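Local coordinates for protein alpha-1,3-glucanase (Streptomyces thermodiastaticus, PDB 7C7D) that hydrolyses alpha-1,3-glucosidic linkages within alpha-1,3-glucan, as a thermostable endo-acting glycoside hydrolase of family GH87, at residues S274-Q279 with F291-E296; D306-G311 with M322-V327; P244-I249 with Y268-S273; D223-F228 with G251-V256; T298-S303 with T350-L355. All blocks are in the same frame, centred on the assembly; numbering follows the deposited sequence. Where two conformers were deposited one is given.

Contact 1 of 5, residues S274-Q279 with F291-E296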
# COMPACT_ATOMS: atom_id res chain seq x y z
N SER A 274 -5.57 9.29 16.44
CA SER A 274 -4.81 8.06 16.32
C SER A 274 -5.62 6.84 16.74
O SER A 274 -5.05 5.76 16.92
CB SER A 274 -3.51 8.16 17.12
OG SER A 274 -2.70 9.22 16.64
N HIS A 275 -6.94 6.99 16.91
CA HIS A 275 -7.80 5.92 17.40
C HIS A 275 -9.23 6.31 17.10
O HIS A 275 -10.01 6.61 18.00
CB HIS A 275 -7.59 5.76 18.92
CG HIS A 275 -8.23 4.54 19.51
ND1 HIS A 275 -8.61 4.48 20.83
CD2 HIS A 275 -8.53 3.33 18.97
CE1 HIS A 275 -9.13 3.30 21.09
NE2 HIS A 275 -9.09 2.58 19.98
N PHE A 276 -9.59 6.35 15.81
CA PHE A 276 -10.79 7.06 15.40
C PHE A 276 -12.06 6.25 15.63
O PHE A 276 -12.94 6.67 16.39
CB PHE A 276 -10.66 7.52 13.94
CG PHE A 276 -11.84 8.29 13.44
CD1 PHE A 276 -12.21 9.50 14.01
CD2 PHE A 276 -12.61 7.79 12.40
CE1 PHE A 276 -13.30 10.20 13.54
CE2 PHE A 276 -13.70 8.48 11.93
CZ PHE A 276 -14.05 9.69 12.50
N ILE A 277 -12.19 5.09 14.98
CA ILE A 277 -13.31 4.18 15.19
C ILE A 277 -12.76 2.86 15.68
O ILE A 277 -11.83 2.31 15.07
CB ILE A 277 -14.15 4.00 13.91
CG1 ILE A 277 -14.93 5.28 13.60
CG2 ILE A 277 -15.10 2.81 14.05
CD1 ILE A 277 -15.54 5.30 12.20
N ASP A 278 -13.32 2.35 16.78
CA ASP A 278 -12.87 1.08 17.34
C ASP A 278 -14.10 0.39 17.93
O ASP A 278 -14.62 0.80 18.97
CB ASP A 278 -11.80 1.32 18.41
CG ASP A 278 -11.12 0.05 18.89
OD1 ASP A 278 -11.56 -1.06 18.52
OD2 ASP A 278 -10.14 0.16 19.65
N GLN A 279 -14.59 -0.64 17.25
CA GLN A 279 -15.80 -1.32 17.68
C GLN A 279 -15.80 -2.72 17.10
O GLN A 279 -15.41 -2.92 15.95
CB GLN A 279 -17.05 -0.55 17.22
CG GLN A 279 -17.08 -0.27 15.72
CD GLN A 279 -18.20 0.67 15.33
OE1 GLN A 279 -18.65 1.49 16.12
NE2 GLN A 279 -18.66 0.55 14.10
N PHE A 291 -13.42 13.10 4.15
CA PHE A 291 -12.64 13.80 5.17
C PHE A 291 -11.29 13.12 5.35
O PHE A 291 -11.02 12.07 4.76
CB PHE A 291 -13.40 14.06 6.50
CG PHE A 291 -13.82 12.83 7.28
CD1 PHE A 291 -14.93 12.09 6.90
CD2 PHE A 291 -13.15 12.47 8.45
CE1 PHE A 291 -15.35 10.99 7.65
CE2 PHE A 291 -13.56 11.37 9.20
CZ PHE A 291 -14.66 10.64 8.81
N ALA A 292 -10.43 13.75 6.14
CA ALA A 292 -9.13 13.20 6.45
C ALA A 292 -9.10 12.74 7.90
O ALA A 292 -9.72 13.37 8.77
CB ALA A 292 -8.03 14.24 6.22
N VAL A 293 -8.41 11.64 8.15
CA VAL A 293 -8.05 11.21 9.50
C VAL A 293 -6.54 11.08 9.52
O VAL A 293 -5.97 10.21 8.84
CB VAL A 293 -8.73 9.91 9.94
CG1 VAL A 293 -8.26 9.51 11.33
CG2 VAL A 293 -10.24 10.07 9.90
N ILE A 294 -5.88 11.97 10.26
CA ILE A 294 -4.43 12.06 10.32
C ILE A 294 -4.03 11.92 11.78
O ILE A 294 -4.43 12.74 12.62
CB ILE A 294 -3.91 13.37 9.71
CG1 ILE A 294 -4.45 13.54 8.29
CG2 ILE A 294 -2.40 13.39 9.73
CD1 ILE A 294 -3.98 14.81 7.60
N GLY A 295 -3.27 10.87 12.09
CA GLY A 295 -2.87 10.59 13.45
C GLY A 295 -1.52 11.20 13.79
O GLY A 295 -0.99 12.05 13.07
N GLU A 296 -0.99 10.75 14.92
CA GLU A 296 0.34 11.15 15.39
C GLU A 296 1.17 9.92 15.71
O GLU A 296 2.05 9.95 16.56
CB GLU A 296 0.25 12.09 16.59
CG GLU A 296 -0.46 13.40 16.28
CD GLU A 296 0.31 14.29 15.31
OE1 GLU A 296 1.55 14.20 15.28
OE2 GLU A 296 -0.33 15.07 14.58
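The amide N of Glu296 donates to Ser274 OG over 2.9 Å, and an N-H...O angle of 169° marks the bond as nearly straight. Gly295 CA lies 3.5 Å from the same Ser274 OG, where the backbones come closest. The carboxylate of Glu296 turns elsewhere: its OE1 is held by Tyr145 OH and by a salt bridge to Lys144. Away from this polar end the contact is apolar. Phe276 has CG anti to the backbone N (chi1 -179°), on a bond that points at the 291-296 segment, and its ring meets that of Phe291 tip to tip, with Phe276 CZ 3.7 Å from Phe291 CE2. The ring planes stand at 66° with centroids 5.8 Å apart, an oblique aromatic pair. Val293 makes a CH-pi contact, its CG2 lying over one face of the Phe276 ring near the rim, 4.2 Å from the centroid, while its CG1 reaches Phe276 CB at 4.1 Å. These residues fill the interior of a parallel beta-helix, as expected of the pectate lyase-like family: strand 292-294 and strand 277-279 belong to different sheets, and the phenylalanines bridge the space between them. Leu261 touches both rings. Phe291 presents its edge to Phe276, whose CE2 lies in the plane of the Phe291 ring, 3.9 Å from Phe291 CZ.

Contact 2 of 5, residues D306-G311 with M322-V327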
# COMPACT_ATOMS: atom_id res chain seq x y z
N ASP A 306 -3.96 1.61 17.22
CA ASP A 306 -3.67 3.00 16.86
C ASP A 306 -4.04 3.28 15.41
O ASP A 306 -3.22 3.72 14.61
CB ASP A 306 -2.19 3.31 17.08
CG ASP A 306 -1.72 2.98 18.47
OD1 ASP A 306 -2.51 3.14 19.43
OD2 ASP A 306 -0.54 2.58 18.59
N ASN A 307 -5.31 3.04 15.10
CA ASN A 307 -5.76 2.87 13.73
C ASN A 307 -6.86 3.86 13.38
O ASN A 307 -7.47 4.47 14.26
CB ASN A 307 -6.28 1.44 13.55
CG ASN A 307 -5.21 0.40 13.89
OD1 ASN A 307 -4.03 0.68 13.75
ND2 ASN A 307 -5.63 -0.78 14.32
N PHE A 308 -7.11 4.03 12.08
CA PHE A 308 -8.26 4.82 11.64
C PHE A 308 -9.56 4.05 11.88
O PHE A 308 -10.46 4.54 12.57
CB PHE A 308 -8.06 5.27 10.18
CG PHE A 308 -9.33 5.49 9.39
CD1 PHE A 308 -10.28 6.43 9.77
CD2 PHE A 308 -9.54 4.78 8.22
CE1 PHE A 308 -11.43 6.64 9.01
CE2 PHE A 308 -10.68 4.99 7.45
CZ PHE A 308 -11.63 5.91 7.84
N VAL A 309 -9.66 2.82 11.37
CA VAL A 309 -10.78 1.94 11.68
C VAL A 309 -10.23 0.65 12.27
O VAL A 309 -9.30 0.05 11.72
CB VAL A 309 -11.64 1.62 10.43
CG1 VAL A 309 -12.66 0.54 10.76
CG2 VAL A 309 -12.32 2.89 9.95
N ASN A 310 -10.79 0.24 13.41
CA ASN A 310 -10.41 -0.98 14.09
C ASN A 310 -11.68 -1.76 14.37
O ASN A 310 -12.48 -1.35 15.21
CB ASN A 310 -9.68 -0.65 15.39
CG ASN A 310 -8.94 -1.83 15.95
OD1 ASN A 310 -7.88 -2.20 15.44
ND2 ASN A 310 -9.47 -2.42 17.02
N GLY A 311 -11.85 -2.89 13.69
CA GLY A 311 -12.99 -3.75 13.95
C GLY A 311 -13.99 -3.81 12.82
O GLY A 311 -13.65 -4.08 11.66
N MET A 322 -11.43 9.47 1.30
CA MET A 322 -10.72 9.76 2.54
C MET A 322 -9.23 9.95 2.30
O MET A 322 -8.65 9.43 1.34
CB MET A 322 -10.89 8.62 3.54
CG MET A 322 -12.33 8.25 3.84
SD MET A 322 -13.25 9.48 4.79
CE MET A 322 -12.29 9.53 6.30
N TRP A 323 -8.60 10.69 3.21
CA TRP A 323 -7.15 10.80 3.31
C TRP A 323 -6.78 10.28 4.69
O TRP A 323 -7.15 10.88 5.70
CB TRP A 323 -6.75 12.27 3.18
CG TRP A 323 -5.29 12.54 3.26
CD1 TRP A 323 -4.50 12.53 4.37
CD2 TRP A 323 -4.45 12.89 2.16
NE1 TRP A 323 -3.20 12.85 4.03
CE2 TRP A 323 -3.15 13.07 2.68
CE3 TRP A 323 -4.66 13.06 0.79
CZ2 TRP A 323 -2.07 13.44 1.87
CZ3 TRP A 323 -3.59 13.42 -0.01
CH2 TRP A 323 -2.31 13.59 0.53
N ILE A 324 -6.06 9.16 4.73
CA ILE A 324 -5.73 8.47 5.98
C ILE A 324 -4.21 8.45 6.09
O ILE A 324 -3.53 8.00 5.17
CB ILE A 324 -6.27 7.03 5.96
CG1 ILE A 324 -7.77 7.01 5.68
CG2 ILE A 324 -5.92 6.30 7.26
CD1 ILE A 324 -8.61 7.79 6.65
N GLN A 325 -3.68 8.96 7.21
CA GLN A 325 -2.25 9.15 7.30
C GLN A 325 -1.79 9.12 8.75
O GLN A 325 -2.51 9.54 9.65
CB GLN A 325 -1.87 10.49 6.66
CG GLN A 325 -0.39 10.75 6.57
CD GLN A 325 -0.06 12.09 5.92
OE1 GLN A 325 -0.89 13.01 5.90
NE2 GLN A 325 1.15 12.21 5.39
N HIS A 326 -0.55 8.65 8.97
CA HIS A 326 0.10 8.73 10.29
C HIS A 326 -0.67 7.96 11.35
O HIS A 326 -0.85 8.43 12.48
CB HIS A 326 0.37 10.17 10.72
CG HIS A 326 1.35 10.89 9.85
ND1 HIS A 326 1.38 12.27 9.75
CD2 HIS A 326 2.33 10.43 9.03
CE1 HIS A 326 2.33 12.62 8.90
NE2 HIS A 326 2.92 11.52 8.45
N VAL A 327 -1.13 6.77 10.98
CA VAL A 327 -1.70 5.80 11.92
C VAL A 327 -0.87 4.53 11.85
O VAL A 327 0.11 4.46 11.09
CB VAL A 327 -3.20 5.55 11.64
CG1 VAL A 327 -3.99 6.81 11.91
CG2 VAL A 327 -3.43 5.09 10.20
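Residues 306-308 run almost exactly against the direction of 322-327, at 177°, and the backbones come nearest at Asn307 and Val327, whose CA atoms are 5.3 Å apart. Val327 turns its CB to the carbonyl O of Asp306, 3.5 Å away. The main side-chain contact is Ile324 on Phe308. Ile324 CD1 stands over the centre of the Phe308 ring, 3.4 Å from the centroid and 8° off the normal, which is the evidence for a close CH-pi contact. The bend of Ile324 at chi2 (-58°) sets CD1 in that place, while Ile324 CG2 packs on Phe308 CB at 3.8 Å. Ile324 CG1 follows the CD2 side of the same ring, 3.8 Å from Phe308 CD2. Against the opposite face lies Val309 CG2, centred 3.6 Å above the ring plane of Phe308, so methyl groups clamp the ring from both sides. Met322, bent twice along its chain, crosses Phe308 at about a right angle and brings CE to 4.0 Å from Phe308 CZ. In the parallel beta-helix this contact lies in the interior, between two sheets, strand 309-311 lying in one and strand 323-325 in another; Val293 of the preceding coil touches both Phe308 and Ile324. Residues of 322-327 that point the other way meet the N-terminal part of the chain: Trp323 makes a cation-pi contact with Arg166, and the His326 ring stacks on Tyr145. Asn307 ND2 reaches Asn310 OD1 at 2.9 Å, and Asn307 OD1 accepts from Val329 N.

Contact 3 of 5, residues P244-I249 with Y268-S273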
# COMPACT_ATOMS: atom_id res chain seq x y z
N PRO A 244 -15.41 22.34 7.07
CA PRO A 244 -13.96 22.56 6.99
C PRO A 244 -13.39 22.98 8.34
O PRO A 244 -13.98 23.80 9.05
CB PRO A 244 -13.83 23.69 5.96
CG PRO A 244 -15.02 23.50 5.07
CD PRO A 244 -16.13 23.01 5.97
N GLY A 245 -12.25 22.42 8.69
CA GLY A 245 -11.63 22.71 9.96
C GLY A 245 -10.71 21.58 10.37
O GLY A 245 -10.49 20.62 9.64
N ASP A 246 -10.17 21.73 11.58
CA ASP A 246 -9.32 20.72 12.20
C ASP A 246 -9.97 20.30 13.50
O ASP A 246 -10.32 21.15 14.33
CB ASP A 246 -7.93 21.30 12.49
CG ASP A 246 -7.13 21.55 11.22
OD1 ASP A 246 -6.51 20.60 10.69
OD2 ASP A 246 -7.12 22.70 10.74
N TYR A 247 -10.14 18.99 13.69
CA TYR A 247 -10.89 18.47 14.83
C TYR A 247 -10.04 17.44 15.55
O TYR A 247 -9.68 16.41 14.97
CB TYR A 247 -12.18 17.79 14.36
CG TYR A 247 -13.07 18.70 13.57
CD1 TYR A 247 -12.91 18.86 12.20
CD2 TYR A 247 -14.08 19.42 14.20
CE1 TYR A 247 -13.73 19.70 11.48
CE2 TYR A 247 -14.91 20.26 13.50
CZ TYR A 247 -14.73 20.40 12.13
OH TYR A 247 -15.56 21.24 11.43
N ARG A 248 -9.74 17.69 16.81
CA ARG A 248 -9.05 16.71 17.63
C ARG A 248 -10.07 15.68 18.13
O ARG A 248 -11.08 16.05 18.73
CB ARG A 248 -8.38 17.40 18.81
CG ARG A 248 -7.67 16.46 19.77
CD ARG A 248 -6.57 17.18 20.55
NE ARG A 248 -7.12 18.12 21.53
CZ ARG A 248 -7.50 17.78 22.75
NH1 ARG A 248 -7.40 16.52 23.16
NH2 ARG A 248 -7.98 18.70 23.58
N ILE A 249 -9.81 14.40 17.86
CA ILE A 249 -10.64 13.30 18.32
C ILE A 249 -9.73 12.33 19.06
O ILE A 249 -9.06 11.51 18.43
CB ILE A 249 -11.38 12.60 17.17
CG1 ILE A 249 -12.24 13.60 16.39
CG2 ILE A 249 -12.21 11.43 17.69
CD1 ILE A 249 -13.54 13.94 17.08
N TYR A 268 -10.03 19.62 3.34
CA TYR A 268 -10.69 20.69 4.07
C TYR A 268 -11.19 20.27 5.45
O TYR A 268 -11.04 21.04 6.41
CB TYR A 268 -11.88 21.23 3.26
CG TYR A 268 -11.50 21.67 1.88
CD1 TYR A 268 -10.78 22.85 1.68
CD2 TYR A 268 -11.83 20.91 0.77
CE1 TYR A 268 -10.43 23.26 0.40
CE2 TYR A 268 -11.48 21.31 -0.50
CZ TYR A 268 -10.78 22.48 -0.68
OH TYR A 268 -10.43 22.87 -1.95
N SER A 269 -11.80 19.10 5.57
CA SER A 269 -12.32 18.60 6.84
C SER A 269 -11.33 17.58 7.37
O SER A 269 -11.25 16.46 6.85
CB SER A 269 -13.70 17.97 6.64
OG SER A 269 -14.59 18.90 6.03
N VAL A 270 -10.59 17.95 8.41
CA VAL A 270 -9.43 17.17 8.86
C VAL A 270 -9.62 16.78 10.31
O VAL A 270 -9.68 17.65 11.20
CB VAL A 270 -8.12 17.95 8.65
CG1 VAL A 270 -6.94 17.10 9.11
CG2 VAL A 270 -7.96 18.34 7.19
N VAL A 271 -9.73 15.48 10.57
CA VAL A 271 -9.78 14.92 11.91
C VAL A 271 -8.37 14.50 12.30
O VAL A 271 -7.68 13.81 11.54
CB VAL A 271 -10.73 13.71 11.96
CG1 VAL A 271 -10.52 12.90 13.24
CG2 VAL A 271 -12.18 14.15 11.80
N HIS A 272 -7.95 14.91 13.50
CA HIS A 272 -6.66 14.53 14.06
C HIS A 272 -6.94 13.49 15.13
O HIS A 272 -7.43 13.80 16.22
CB HIS A 272 -5.94 15.76 14.62
CG HIS A 272 -5.63 16.78 13.58
ND1 HIS A 272 -4.46 16.76 12.84
CD2 HIS A 272 -6.36 17.81 13.10
CE1 HIS A 272 -4.48 17.76 11.97
NE2 HIS A 272 -5.61 18.41 12.11
N SER A 273 -6.66 12.23 14.80
CA SER A 273 -6.95 11.13 15.70
C SER A 273 -6.02 9.98 15.39
O SER A 273 -5.72 9.71 14.22
CB SER A 273 -8.39 10.64 15.52
OG SER A 273 -8.69 9.62 16.45
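Two neighbouring coils of the parallel beta-helix meet here, with Asp246 beside Val270 and Arg248 beside His272 in strands whose axes run 4.6 Å apart at 21°. Tyr247 bonds to two residues of the partner strand, the pattern of parallel strands: its N donates to Val270 O at 2.9 Å, and Tyr247 O accepts from His272 N at 2.7 Å. Further along, Ile249 N donates to His272 O, and Ser273 OG closes on Ile249 O at 2.8 Å. A side-chain bond is added on the face carrying Asp246, Val270 and His272. His272 has CG anti to its carbonyl carbon (chi1 -62°), and its ring leans to the partner strand, where NE2 donates to Asp246 OD1 at 2.8 Å. The bond is straight, 175°, in the ring plane and on the anti side of the carboxylate, somewhat out of the carboxylate plane. An alanine here would probably leave Asp246 OD1 without this cross-strand donor and its carboxylate freer to turn. The other edge of strand 269-272 is bonded to strand 292-294, through the backbone of Val271 with Ala292 and Ile294. Phe228 of helix 225-234 touches Val271 and Ile249, while Tyr268 and Val270 meet Leu168 and Arg166 of strand 163-169.

Contact 4 of 5, residues D223-F228 with G251-V256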
# COMPACT_ATOMS: atom_id res chain seq x y z
N ASP A 223 -11.20 18.79 22.56
CA ASP A 223 -11.52 17.45 22.10
C ASP A 223 -12.94 17.42 21.54
O ASP A 223 -13.89 17.82 22.22
CB ASP A 223 -11.39 16.47 23.27
CG ASP A 223 -11.50 14.99 22.85
OD1 ASP A 223 -11.59 14.69 21.65
OD2 ASP A 223 -11.48 14.13 23.77
N SER A 224 -13.08 16.96 20.30
CA SER A 224 -14.37 16.92 19.61
C SER A 224 -15.03 15.54 19.67
O SER A 224 -16.07 15.35 19.02
CB SER A 224 -14.20 17.34 18.15
OG SER A 224 -14.00 18.74 18.05
N THR A 225 -14.46 14.59 20.42
CA THR A 225 -15.00 13.23 20.42
C THR A 225 -16.47 13.21 20.83
O THR A 225 -17.31 12.60 20.15
CB THR A 225 -14.18 12.32 21.34
OG1 THR A 225 -12.80 12.35 20.96
CG2 THR A 225 -14.69 10.87 21.25
N GLN A 226 -16.80 13.89 21.93
CA GLN A 226 -18.17 13.84 22.42
C GLN A 226 -19.13 14.49 21.43
O GLN A 226 -20.25 13.99 21.23
CB GLN A 226 -18.27 14.52 23.78
CG GLN A 226 -19.62 14.34 24.45
CD GLN A 226 -19.99 12.89 24.64
OE1 GLN A 226 -19.14 12.05 24.96
NE2 GLN A 226 -21.27 12.57 24.46
N ALA A 227 -18.72 15.59 20.80
CA ALA A 227 -19.57 16.23 19.80
C ALA A 227 -19.85 15.30 18.63
O ALA A 227 -20.99 15.22 18.15
CB ALA A 227 -18.93 17.53 19.31
N PHE A 228 -18.82 14.60 18.14
CA PHE A 228 -19.05 13.65 17.06
C PHE A 228 -19.99 12.54 17.51
O PHE A 228 -20.90 12.14 16.77
CB PHE A 228 -17.73 13.05 16.58
CG PHE A 228 -17.01 13.89 15.56
CD1 PHE A 228 -16.73 15.23 15.79
CD2 PHE A 228 -16.60 13.32 14.36
CE1 PHE A 228 -16.06 15.99 14.85
CE2 PHE A 228 -15.93 14.08 13.41
CZ PHE A 228 -15.66 15.41 13.65
N GLY A 251 -10.80 9.90 20.82
CA GLY A 251 -11.42 8.67 20.42
C GLY A 251 -11.40 7.62 21.51
O GLY A 251 -10.94 7.87 22.63
N PRO A 252 -11.90 6.42 21.21
CA PRO A 252 -12.48 6.05 19.92
C PRO A 252 -13.97 6.34 19.88
O PRO A 252 -14.62 6.48 20.92
CB PRO A 252 -12.28 4.54 19.91
CG PRO A 252 -12.47 4.14 21.34
CD PRO A 252 -11.93 5.30 22.17
N LEU A 253 -14.50 6.42 18.67
CA LEU A 253 -15.93 6.34 18.45
C LEU A 253 -16.32 4.88 18.33
O LEU A 253 -15.65 4.10 17.64
CB LEU A 253 -16.33 7.09 17.18
CG LEU A 253 -16.01 8.58 17.14
CD1 LEU A 253 -16.23 9.17 15.76
CD2 LEU A 253 -16.83 9.34 18.17
N SER A 254 -17.40 4.50 19.01
CA SER A 254 -18.02 3.20 18.87
C SER A 254 -19.52 3.41 18.70
O SER A 254 -20.02 4.54 18.78
CB SER A 254 -17.67 2.29 20.05
OG SER A 254 -18.21 2.82 21.25
N GLY A 255 -20.27 2.34 18.49
CA GLY A 255 -21.66 2.53 18.13
C GLY A 255 -21.85 3.30 16.85
O GLY A 255 -22.91 3.91 16.65
N VAL A 256 -20.85 3.32 15.97
CA VAL A 256 -21.00 3.95 14.67
C VAL A 256 -21.79 2.99 13.78
O VAL A 256 -21.28 1.95 13.36
CB VAL A 256 -19.64 4.30 14.05
CG1 VAL A 256 -19.84 5.08 12.77
CG2 VAL A 256 -18.80 5.13 15.03
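Thr225 and Gly251 form the polar end of this contact, where Gly251 N donates to Thr225 OG1 at a rather long 3.2 Å with an angle of 163° at the hydrogen. That hydroxyl is itself committed, giving its proton to Asp223 OD1 at 2.7 Å, so Thr225 OG1 acts as acceptor across the contact and as donor within its own segment. The first torsion explains the double grip on the carboxylate: with OG1 beside the backbone N and anti to the carbonyl carbon (chi1 -56°), both N and OG1 of Thr225 can reach Asp223 OD1, and they do so from the same face of its plane. The bond from Thr225 N to Asp223 OD1, 3.1 Å, closes an Asx turn at the start of the helix. Asp223 OD2 is taken by Thr250 OG1. The tight, buried part is the packing of Leu253 against the first turn. Its CD2 meets apolar groups at Thr225 CG2 and Phe228 CB, each 4.1 Å away. The same Leu253 CD2 also lies 3.8 Å from the carbonyl O of Thr225. The solvent side is much looser. Pro252, exposed and preceded by a cis peptide, has its CB directed away from the 223-228 segment, and its nearest approach is a marginal 4.4 Å from its carbonyl O to Thr225 CG2. The contact thus joins helix 225-234 to the loop between strands 245-248 and 259-263. On the helix side, the backbone of Ser224 bonds to Arg248 of strand 245-248; on the loop side, Leu253 bonds by its backbone to Phe276 and Asp278, alongside strand 277-279.

Contact 5 of 5, residues T298-S303 with T350-L355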
# COMPACT_ATOMS: atom_id res chain seq x y z
N THR A 298 3.97 7.33 15.54
CA THR A 298 5.37 7.37 15.13
C THR A 298 6.07 6.04 15.33
O THR A 298 7.28 5.93 15.07
CB THR A 298 6.12 8.47 15.90
OG1 THR A 298 6.25 8.07 17.26
CG2 THR A 298 5.36 9.79 15.84
N GLU A 299 5.35 5.01 15.77
CA GLU A 299 5.95 3.72 16.06
C GLU A 299 4.93 2.65 15.74
O GLU A 299 3.77 2.95 15.45
CB GLU A 299 6.38 3.63 17.52
CG GLU A 299 5.23 3.84 18.47
CD GLU A 299 5.68 4.30 19.83
OE1 GLU A 299 6.80 3.94 20.25
OE2 GLU A 299 4.90 5.02 20.48
N ARG A 300 5.36 1.40 15.81
CA ARG A 300 4.48 0.26 15.60
C ARG A 300 4.36 -0.49 16.92
O ARG A 300 5.31 -1.17 17.34
CB ARG A 300 5.01 -0.63 14.49
CG ARG A 300 4.08 -1.78 14.20
CD ARG A 300 4.65 -2.63 13.11
NE ARG A 300 3.83 -3.81 12.89
CZ ARG A 300 3.92 -4.57 11.81
NH1 ARG A 300 4.80 -4.26 10.86
NH2 ARG A 300 3.14 -5.62 11.69
N VAL A 301 3.21 -0.36 17.57
CA VAL A 301 2.89 -1.08 18.80
C VAL A 301 1.80 -2.08 18.43
O VAL A 301 0.62 -1.71 18.29
CB VAL A 301 2.43 -0.13 19.92
CG1 VAL A 301 2.21 -0.91 21.22
CG2 VAL A 301 3.45 0.98 20.13
N ASP A 302 2.18 -3.34 18.26
CA ASP A 302 1.25 -4.30 17.68
C ASP A 302 0.01 -4.49 18.54
O ASP A 302 -1.09 -4.72 18.01
CB ASP A 302 1.95 -5.63 17.39
CG ASP A 302 2.69 -5.61 16.06
OD1 ASP A 302 2.40 -4.72 15.23
OD2 ASP A 302 3.55 -6.49 15.84
N SER A 303 0.15 -4.36 19.86
CA SER A 303 -0.97 -4.56 20.78
C SER A 303 -1.87 -3.34 20.94
O SER A 303 -2.87 -3.43 21.66
CB SER A 303 -0.43 -4.98 22.16
OG SER A 303 0.43 -3.99 22.69
N THR A 350 1.85 4.82 7.09
CA THR A 350 1.35 4.03 8.20
C THR A 350 2.46 3.13 8.70
O THR A 350 3.27 2.64 7.91
CB THR A 350 0.10 3.21 7.81
OG1 THR A 350 0.41 2.32 6.73
CG2 THR A 350 -1.05 4.12 7.36
N THR A 351 2.54 2.93 10.02
CA THR A 351 3.65 2.13 10.53
C THR A 351 3.43 0.63 10.39
O THR A 351 4.37 -0.14 10.60
CB THR A 351 4.00 2.50 11.96
OG1 THR A 351 2.86 2.28 12.80
CG2 THR A 351 4.44 3.96 12.05
N ALA A 352 2.23 0.20 10.01
CA ALA A 352 1.97 -1.19 9.67
C ALA A 352 1.12 -1.23 8.40
O ALA A 352 1.29 -0.38 7.52
CB ALA A 352 1.32 -1.94 10.85
N ASP A 353 0.23 -2.22 8.27
CA ASP A 353 -0.50 -2.42 7.03
C ASP A 353 -1.38 -1.22 6.68
O ASP A 353 -1.87 -0.50 7.56
CB ASP A 353 -1.44 -3.63 7.15
CG ASP A 353 -0.71 -4.98 7.18
OD1 ASP A 353 0.52 -5.04 7.35
OD2 ASP A 353 -1.41 -6.00 7.03
N GLY A 354 -1.64 -1.05 5.39
CA GLY A 354 -2.64 -0.07 4.99
C GLY A 354 -4.05 -0.53 5.33
O GLY A 354 -4.82 0.20 5.97
N LEU A 355 -4.41 -1.73 4.89
CA LEU A 355 -5.70 -2.32 5.19
C LEU A 355 -5.49 -3.82 5.32
O LEU A 355 -4.78 -4.43 4.51
CB LEU A 355 -6.72 -2.01 4.08
CG LEU A 355 -8.09 -2.71 4.14
CD1 LEU A 355 -9.15 -1.83 3.49
CD2 LEU A 355 -8.06 -4.08 3.46
O HOH W 1 6.71 -1.49 10.32
O HOH W 2 1.18 -6.95 9.61
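Arg300 lies over Thr351 and Ala352 along most of its length. Its CB sits 4.0 Å from Thr351 O, and its CG keeps a similar distance from that oxygen. CG is anti to the backbone N (chi1 -177°) and the chain runs extended from there to NE, which carries CD to 3.5 Å from Thr351 O. NE then donates to Asp302 OD1 at 2.9 Å, a salt bridge in the guanidinium plane that uses the syn lone pair. Over one face of the guanidinium, centred on it, stands Ala352 CB, 3.8 Å from CZ of Arg300. At the tip, NH1 pairs with Asp376 in a salt bridge and weakly bonds a water that donates to Thr351 O; NH2 weakly bonds a second water, which donates to Asp353 OD1. An alanine in place of Arg300 would probably leave Asp302 and Asp376 without this positive mate and take the flat cover off Ala352 CB. Beside the arginine, Thr351 OG1 donates to Glu299 O at 2.9 Å from above the carbonyl plane. Both segments are loops from turns two coils apart in a parallel beta-helix, Arg300 reaching past the turn at Val327 and Lys328 between them, as expected for the pectate lyase-like fold.

The five contacts run along the N-terminal part of the beta-helix. Contacts 1 and 2, centres 5 Å apart, belong to consecutive coils: strand 292-294 pairs with 323-325, and strand 277-279 with 309-311. Contact 3 lies about 10 Å between centres from contact 1 and joins it through strands 269-272 and 292-294. Contact 4 adds the helix end, probably hydrogen-bonded to contact 3 through Ser224 N and Arg248 O, 2.7 Å apart. In the other direction contact 5 meets contact 2 where Val327 O faces Thr351 N at 3.1 Å; its centre is about 22 Å from that of contact 4. Calcium is bound by Glu63, Glu65, Ser88, Gln91 and Asp191, none in these segments.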